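Local structure of NLP/P60 (Enterococcus faecium, 6B8C) at residues 34-37 with 38-41; 58-61 with 62-66; 119-122 with 123-126. The protein probably hydrolyses peptide bonds in the stems of peptidoglycan as a secreted NlpC/P60 endopeptidase, generating muropeptides that enhance host immunity. All coordinates share one frame; numbering follows the deposited sequence.

Interaction 1: 34-37 with 38-41; sequences EAYK and YIGT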
loop_
_atom_site.group_PDB
_atom_site.type_symbol
_atom_site.label_atom_id
_atom_site.label_comp_id
_atom_site.label_asym_id
_atom_site.label_seq_id
_atom_site.Cartn_x
_atom_site.Cartn_y
_atom_site.Cartn_z
ATOM N N GLU A 34 10.931 4.697 -1.825
ATOM C CA GLU A 34 10.227 4.990 -3.070
ATOM C C GLU A 34 8.826 5.529 -2.798
ATOM O O GLU A 34 8.365 6.447 -3.485
ATOM C CB GLU A 34 10.156 3.737 -3.942
ATOM C CG GLU A 34 9.440 3.926 -5.278
ATOM C CD GLU A 34 10.261 4.712 -6.295
ATOM O OE1 GLU A 34 9.666 5.271 -7.242
ATOM O OE2 GLU A 34 11.499 4.770 -6.150
ATOM N N ALA A 35 8.135 4.971 -1.800
ATOM C CA ALA A 35 6.786 5.432 -1.493
ATOM C C ALA A 35 6.790 6.876 -1.011
ATOM O O ALA A 35 5.863 7.640 -1.306
ATOM C CB ALA A 35 6.144 4.518 -0.447
ATOM N N TYR A 36 7.830 7.273 -0.270
ATOM C CA TYR A 36 7.891 8.646 0.224
ATOM C C TYR A 36 7.981 9.675 -0.900
ATOM O O TYR A 36 7.620 10.839 -0.687
ATOM C CB TYR A 36 9.070 8.813 1.184
ATOM C CG TYR A 36 8.678 8.685 2.641
ATOM C CD1 TYR A 36 8.438 7.441 3.210
ATOM C CD2 TYR A 36 8.545 9.809 3.445
ATOM C CE1 TYR A 36 8.075 7.319 4.539
ATOM C CE2 TYR A 36 8.181 9.697 4.776
ATOM C CZ TYR A 36 7.950 8.450 5.317
ATOM O OH TYR A 36 7.589 8.331 6.641
ATOM N N LYS A 37 8.429 9.274 -2.093
ATOM C CA LYS A 37 8.575 10.221 -3.195
ATOM C C LYS A 37 7.246 10.801 -3.660
ATOM O O LYS A 37 7.238 11.845 -4.322
ATOM C CB LYS A 37 9.262 9.553 -4.387
ATOM C CG LYS A 37 10.651 9.008 -4.104
ATOM C CD LYS A 37 11.185 8.263 -5.315
ATOM C CE LYS A 37 12.606 7.779 -5.090
ATOM N NZ LYS A 37 13.135 7.067 -6.289
ATOM N N TYR A 38 6.125 10.157 -3.350
ATOM C CA TYR A 38 4.846 10.546 -3.925
ATOM C C TYR A 38 3.890 11.131 -2.895
ATOM O O TYR A 38 2.696 11.276 -3.182
ATOM C CB TYR A 38 4.224 9.349 -4.644
ATOM C CG TYR A 38 5.203 8.738 -5.617
ATOM C CD1 TYR A 38 5.440 9.327 -6.853
ATOM C CD2 TYR A 38 5.927 7.605 -5.282
ATOM C CE1 TYR A 38 6.352 8.788 -7.736
ATOM C CE2 TYR A 38 6.841 7.060 -6.155
ATOM C CZ TYR A 38 7.051 7.653 -7.382
ATOM O OH TYR A 38 7.963 7.106 -8.255
ATOM N N ILE A 39 4.390 11.488 -1.709
ATOM C CA ILE A 39 3.577 12.194 -0.728
ATOM C C ILE A 39 3.035 13.471 -1.351
ATOM O O ILE A 39 3.761 14.211 -2.026
ATOM C CB ILE A 39 4.406 12.475 0.534
ATOM C CG1 ILE A 39 4.666 11.165 1.278
ATOM C CG2 ILE A 39 3.717 13.493 1.436
ATOM C CD1 ILE A 39 5.624 11.297 2.421
ATOM N N GLY A 40 1.741 13.715 -1.161
ATOM C CA GLY A 40 1.094 14.865 -1.750
ATOM C C GLY A 40 0.558 14.654 -3.148
ATOM O O GLY A 40 -0.017 15.588 -3.718
ATOM N N THR A 41 0.738 13.477 -3.725
ATOM C CA THR A 41 0.123 13.169 -5.008
ATOM C C THR A 41 -1.386 13.095 -4.820
ATOM O O THR A 41 -1.851 12.373 -3.931
ATOM C CB THR A 41 0.667 11.854 -5.558
ATOM O OG1 THR A 41 2.090 11.944 -5.689
ATOM C CG2 THR A 41 0.056 11.537 -6.914
#

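Interaction 2: 58-61 with 62-66; sequences FTRY and VYLQV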
loop_
_atom_site.group_PDB
_atom_site.type_symbol
_atom_site.label_atom_id
_atom_site.label_comp_id
_atom_site.label_asym_id
_atom_site.label_seq_id
_atom_site.Cartn_x
_atom_site.Cartn_y
_atom_site.Cartn_z
ATOM N N PHE A 58 -1.146 3.246 -6.289
ATOM C CA PHE A 58 0.038 3.731 -5.589
ATOM C C PHE A 58 0.963 2.581 -5.190
ATOM O O PHE A 58 2.169 2.607 -5.477
ATOM C CB PHE A 58 -0.408 4.540 -4.369
ATOM C CG PHE A 58 0.704 4.906 -3.447
ATOM C CD1 PHE A 58 1.755 5.683 -3.889
ATOM C CD2 PHE A 58 0.694 4.481 -2.129
ATOM C CE1 PHE A 58 2.784 6.026 -3.036
ATOM C CE2 PHE A 58 1.722 4.817 -1.270
ATOM C CZ PHE A 58 2.767 5.591 -1.723
ATOM N N THR A 59 0.411 1.557 -4.532
ATOM C CA THR A 59 1.226 0.419 -4.110
ATOM C C THR A 59 1.799 -0.328 -5.308
ATOM O O THR A 59 2.971 -0.742 -5.294
ATOM C CB THR A 59 0.398 -0.525 -3.235
ATOM O OG1 THR A 59 -0.687 -1.063 -3.999
ATOM C CG2 THR A 59 -0.165 0.218 -2.032
ATOM N N ARG A 60 0.990 -0.515 -6.358
ATOM C CA ARG A 60 1.493 -1.158 -7.565
ATOM C C ARG A 60 2.644 -0.368 -8.169
ATOM O O ARG A 60 3.645 -0.949 -8.599
ATOM C CB ARG A 60 0.370 -1.322 -8.587
ATOM C CG ARG A 60 0.829 -1.965 -9.883
ATOM C CD ARG A 60 -0.333 -2.326 -10.790
ATOM N NE ARG A 60 -0.649 -1.268 -11.743
ATOM C CZ ARG A 60 -0.040 -1.115 -12.914
ATOM N NH1 ARG A 60 -0.390 -0.123 -13.722
ATOM N NH2 ARG A 60 0.925 -1.953 -13.277
ATOM N N TYR A 61 2.523 0.961 -8.205
ATOM C CA TYR A 61 3.571 1.787 -8.791
ATOM C C TYR A 61 4.856 1.705 -7.980
ATOM O O TYR A 61 5.952 1.616 -8.548
ATOM C CB TYR A 61 3.090 3.234 -8.897
ATOM C CG TYR A 61 3.970 4.101 -9.765
ATOM C CD1 TYR A 61 4.932 4.934 -9.203
ATOM C CD2 TYR A 61 3.849 4.075 -11.150
ATOM C CE1 TYR A 61 5.741 5.723 -9.999
ATOM C CE2 TYR A 61 4.656 4.857 -11.953
ATOM C CZ TYR A 61 5.600 5.679 -11.374
ATOM O OH TYR A 61 6.402 6.463 -12.173
ATOM N N VAL A 62 4.743 1.740 -6.652
ATOM C CA VAL A 62 5.930 1.633 -5.805
ATOM C C VAL A 62 6.642 0.308 -6.056
ATOM O O VAL A 62 7.864 0.263 -6.275
ATOM C CB VAL A 62 5.548 1.803 -4.323
ATOM C CG1 VAL A 62 6.743 1.532 -3.429
ATOM C CG2 VAL A 62 5.017 3.209 -4.082
ATOM N N TYR A 63 5.885 -0.795 -6.041
ATOM C CA TYR A 63 6.513 -2.095 -6.245
ATOM C C TYR A 63 7.056 -2.247 -7.657
ATOM O O TYR A 63 8.069 -2.921 -7.855
ATOM C CB TYR A 63 5.531 -3.213 -5.914
ATOM C CG TYR A 63 5.625 -3.598 -4.466
ATOM C CD1 TYR A 63 4.919 -2.900 -3.500
ATOM C CD2 TYR A 63 6.461 -4.629 -4.057
ATOM C CE1 TYR A 63 5.019 -3.234 -2.171
ATOM C CE2 TYR A 63 6.568 -4.970 -2.728
ATOM C CZ TYR A 63 5.843 -4.270 -1.788
ATOM O OH TYR A 63 5.941 -4.601 -0.458
ATOM N N LEU A 64 6.416 -1.615 -8.640
ATOM C CA LEU A 64 6.927 -1.661 -10.002
ATOM C C LEU A 64 8.254 -0.924 -10.111
ATOM O O LEU A 64 9.183 -1.398 -10.778
ATOM C CB LEU A 64 5.892 -1.065 -10.952
ATOM C CG LEU A 64 5.885 -1.543 -12.399
ATOM C CD1 LEU A 64 6.352 -2.985 -12.486
ATOM C CD2 LEU A 64 4.474 -1.410 -12.948
ATOM N N GLN A 65 8.363 0.233 -9.454
ATOM C CA GLN A 65 9.605 0.996 -9.504
ATOM C C GLN A 65 10.740 0.261 -8.803
ATOM O O GLN A 65 11.882 0.284 -9.277
ATOM C CB GLN A 65 9.401 2.374 -8.877
ATOM C CG GLN A 65 8.449 3.263 -9.643
ATOM C CD GLN A 65 8.805 3.354 -11.110
ATOM O OE1 GLN A 65 8.138 2.762 -11.959
ATOM N NE2 GLN A 65 9.863 4.095 -11.419
ATOM N N VAL A 66 10.454 -0.387 -7.673
ATOM C CA VAL A 66 11.549 -0.969 -6.899
ATOM C C VAL A 66 11.918 -2.360 -7.412
ATOM O O VAL A 66 13.102 -2.698 -7.522
ATOM C CB VAL A 66 11.193 -0.993 -5.401
ATOM C CG1 VAL A 66 12.262 -1.735 -4.616
ATOM C CG2 VAL A 66 11.047 0.418 -4.880
#

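Interaction 3: 119-122 with 123-126; sequences APQP and GESV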
loop_
_atom_site.group_PDB
_atom_site.type_symbol
_atom_site.label_atom_id
_atom_site.label_comp_id
_atom_site.label_asym_id
_atom_site.label_seq_id
_atom_site.Cartn_x
_atom_site.Cartn_y
_atom_site.Cartn_z
ATOM N N ALA A 119 -2.602 6.240 -0.520
ATOM C CA ALA A 119 -3.559 7.133 -1.153
ATOM C C ALA A 119 -4.887 6.913 -0.442
ATOM O O ALA A 119 -5.571 5.916 -0.698
ATOM C CB ALA A 119 -3.670 6.855 -2.654
ATOM N N PRO A 120 -5.270 7.804 0.472
ATOM C CA PRO A 120 -6.354 7.483 1.414
ATOM C C PRO A 120 -7.733 7.363 0.777
ATOM O O PRO A 120 -8.380 6.323 0.921
ATOM C CB PRO A 120 -6.304 8.651 2.410
ATOM C CG PRO A 120 -4.966 9.294 2.202
ATOM C CD PRO A 120 -4.676 9.118 0.748
ATOM N N GLN A 121 -8.193 8.388 0.070
ATOM C CA GLN A 121 -9.563 8.425 -0.425
ATOM C C GLN A 121 -9.700 9.610 -1.381
ATOM O O GLN A 121 -8.865 10.522 -1.357
ATOM C CB GLN A 121 -10.563 8.558 0.734
ATOM C CG GLN A 121 -10.618 9.966 1.275
ATOM C CD GLN A 121 -11.307 10.044 2.609
ATOM O OE1 GLN A 121 -11.154 9.159 3.449
ATOM N NE2 GLN A 121 -12.071 11.109 2.817
ATOM N N PRO A 122 -10.752 9.619 -2.214
ATOM C CA PRO A 122 -10.972 10.754 -3.133
ATOM C C PRO A 122 -10.736 12.133 -2.531
ATOM O O PRO A 122 -10.293 13.044 -3.244
ATOM C CB PRO A 122 -12.434 10.553 -3.553
ATOM C CG PRO A 122 -12.583 9.056 -3.588
ATOM C CD PRO A 122 -11.712 8.522 -2.463
ATOM N N GLY A 123 -10.982 12.316 -1.240
ATOM C CA GLY A 123 -10.714 13.612 -0.640
ATOM C C GLY A 123 -9.241 13.994 -0.637
ATOM O O GLY A 123 -8.894 15.154 -0.868
ATOM N N GLU A 124 -8.359 13.036 -0.366
ATOM C CA GLU A 124 -7.031 13.366 0.131
ATOM C C GLU A 124 -5.928 12.927 -0.823
ATOM O O GLU A 124 -6.147 12.176 -1.773
ATOM C CB GLU A 124 -6.823 12.744 1.517
ATOM C CG GLU A 124 -7.829 13.250 2.537
ATOM C CD GLU A 124 -7.948 14.771 2.524
ATOM O OE1 GLU A 124 -6.902 15.456 2.433
ATOM O OE2 GLU A 124 -9.087 15.287 2.598
ATOM N N SER A 125 -4.726 13.424 -0.554
ATOM C CA SER A 125 -3.533 13.069 -1.307
ATOM C C SER A 125 -2.705 12.051 -0.525
ATOM O O SER A 125 -2.939 11.801 0.659
ATOM C CB SER A 125 -2.708 14.321 -1.620
ATOM O OG SER A 125 -2.281 14.949 -0.427
ATOM N N VAL A 126 -1.722 11.456 -1.214
ATOM C CA VAL A 126 -0.900 10.411 -0.605
ATOM C C VAL A 126 -0.277 10.939 0.678
ATOM O O VAL A 126 0.344 12.010 0.693
ATOM C CB VAL A 126 0.178 9.926 -1.588
ATOM C CG1 VAL A 126 1.123 8.949 -0.897
ATOM C CG2 VAL A 126 -0.456 9.284 -2.815
#

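Interaction 1: 34-37 with 38-41
The hydroxyl of Y38 donates to the carboxylate of E34, with OH 2.7 Å from OE1 and lying nearly in line with the C-O bond of that oxygen. The other oxygen, OE2, takes a salt bridge from K37, whose NZ lies 2.8 Å away and comes from above the carboxylate plane. Each oxygen of the buried acid thus has its own donor, which fixes the rotation of the group and would probably favour its ionised form. E34 arrives there because CG stands anti to the backbone N (chi1 -180°) and the chain then bends at chi2, carrying the carboxylate to the edge of the Y38 ring, with the two planes 52° apart. K37 also lays its CB over one face of that ring, 4.0 Å from the centroid, in a CH-pi contact displaced toward the rim. In the backbone, Y38 N bonds to A35 O at 3.3 Å, and a weak bond from I39 N to Y36 O closes a type I turn over Y36-I39. A type II turn over Y38-T41 overlaps it, with G40 in a left-handed conformation; Y38 O accepts both T41 N at 3.0 Å and T41 OG1 at 2.7 Å, the two reaching it from the same face of its plane. Outward, I39 CD1 packs obliquely against the Y36 ring, 3.4 Å from CD2. Beyond the pair, the Y38 ring meets Y61 edge-to-face, and A35 packs on F58 and V62. Two overlapping beta turns following helix 28-36 thus lead the chain on toward strand 48-49 of this NlpC/P60 domain.

Interaction 2: 58-61 with 62-66
Between F58 and V66 the backbone is regular alpha helix, in which V62 N, Y63 N, L64 N and Q65 N bond to the carbonyl oxygens four residues earlier, as in V62 N to F58 O at 3.0 Å. Among the side chains, Y61 and Q65 form a flat stack one turn apart. Q65 CG sits over one face of the Y61 ring, 4.1 Å from its centroid, and the amide continues over the same ring with its plane only 10° from the ring plane; OE1 is 3.9 Å from Y61 CZ, toward the rim. Q65 folds back in this way because its chain bends at chi2 (-51°). F58 and V62 run side by side in the same direction, and V62 CG2 rests over the face of the phenyl ring, 3.7 Å from CE1, as a second CH-pi contact. On another side of the helix, R60 bends at chi3 and brings NH2 to 3.6 Å from L64 CD2, while the charge of that guanidinium is met by a salt bridge to D70. The Y63 ring turns its edge to T59 O, with CD1 3.4 Å from that oxygen in the ring plane; its hydroxyl bonds to G93 O, and T59 OG1 to Q78 OE1. Helix 55-67 thus packs through F58 and V62 on helix 28-36, where V62 meets I31, and through T59, V62 and Y63 on the antiparallel sheet, in the papain-like NlpC/P60 fold.

Interaction 3: 119-122 with 123-126
A phi of -42° at P122, followed by helical torsions at G123, folds the chain back in a type I turn from Q121 to E124 that brings E124 N to Q121 O, where the two form a hydrogen bond of 2.7 Å. The pyrrolidine ring of P122 suits the first corner of such a turn, since its closed ring holds phi close to the value required. Q121 sends CG toward the amide of G123, at 3.5 Å from G123 N, from a first torsion that sets it between the backbone N and the carbonyl carbon. The turn lies in the loop joining two neighbouring antiparallel strands, 115-118 and 127-130, in the six-stranded sheet of the NlpC/P60 domain, and the two arms run 165° apart in direction. Further from its tip, P120 bridges the arms. Its CD makes a close contact with S125 O at 3.2 Å, and its CG meets E124 CB at 4.0 Å, the two side chains crossing at about a right angle. S125 O accepts a hydrogen bond from K127 NZ, which has a long, weak ion pair with E124. At the base, next to the strands, A119 CB and V126 CG2 touch at 4.0 Å. Both residues are buried, A119 packing on Y43 and V126 on T41.

In the fold
Interaction 2 is the most central of the three and relies on regular helical bonds and ring-face packing; interactions 1 and 3 lie farther out and rest on turns. Helix 55-67 lies against interaction 1, where Y38 OH is 3.1 Å from Y61 CE1 and E34 OE1 is 3.3 Å from Q65 CB, so the E34-K37-Y38 group borders the Y61-Q65 side of helix 55-67. Interaction 3 meets 38-41 through backbone pairing: T41 O with V126 N and G40 N with V126 O, both probable hydrogen bonds at 2.9 Å. Its exposed turn is remote from the helix, but V126 CG1 reaches F58 CZ, placing a buried valine among all three.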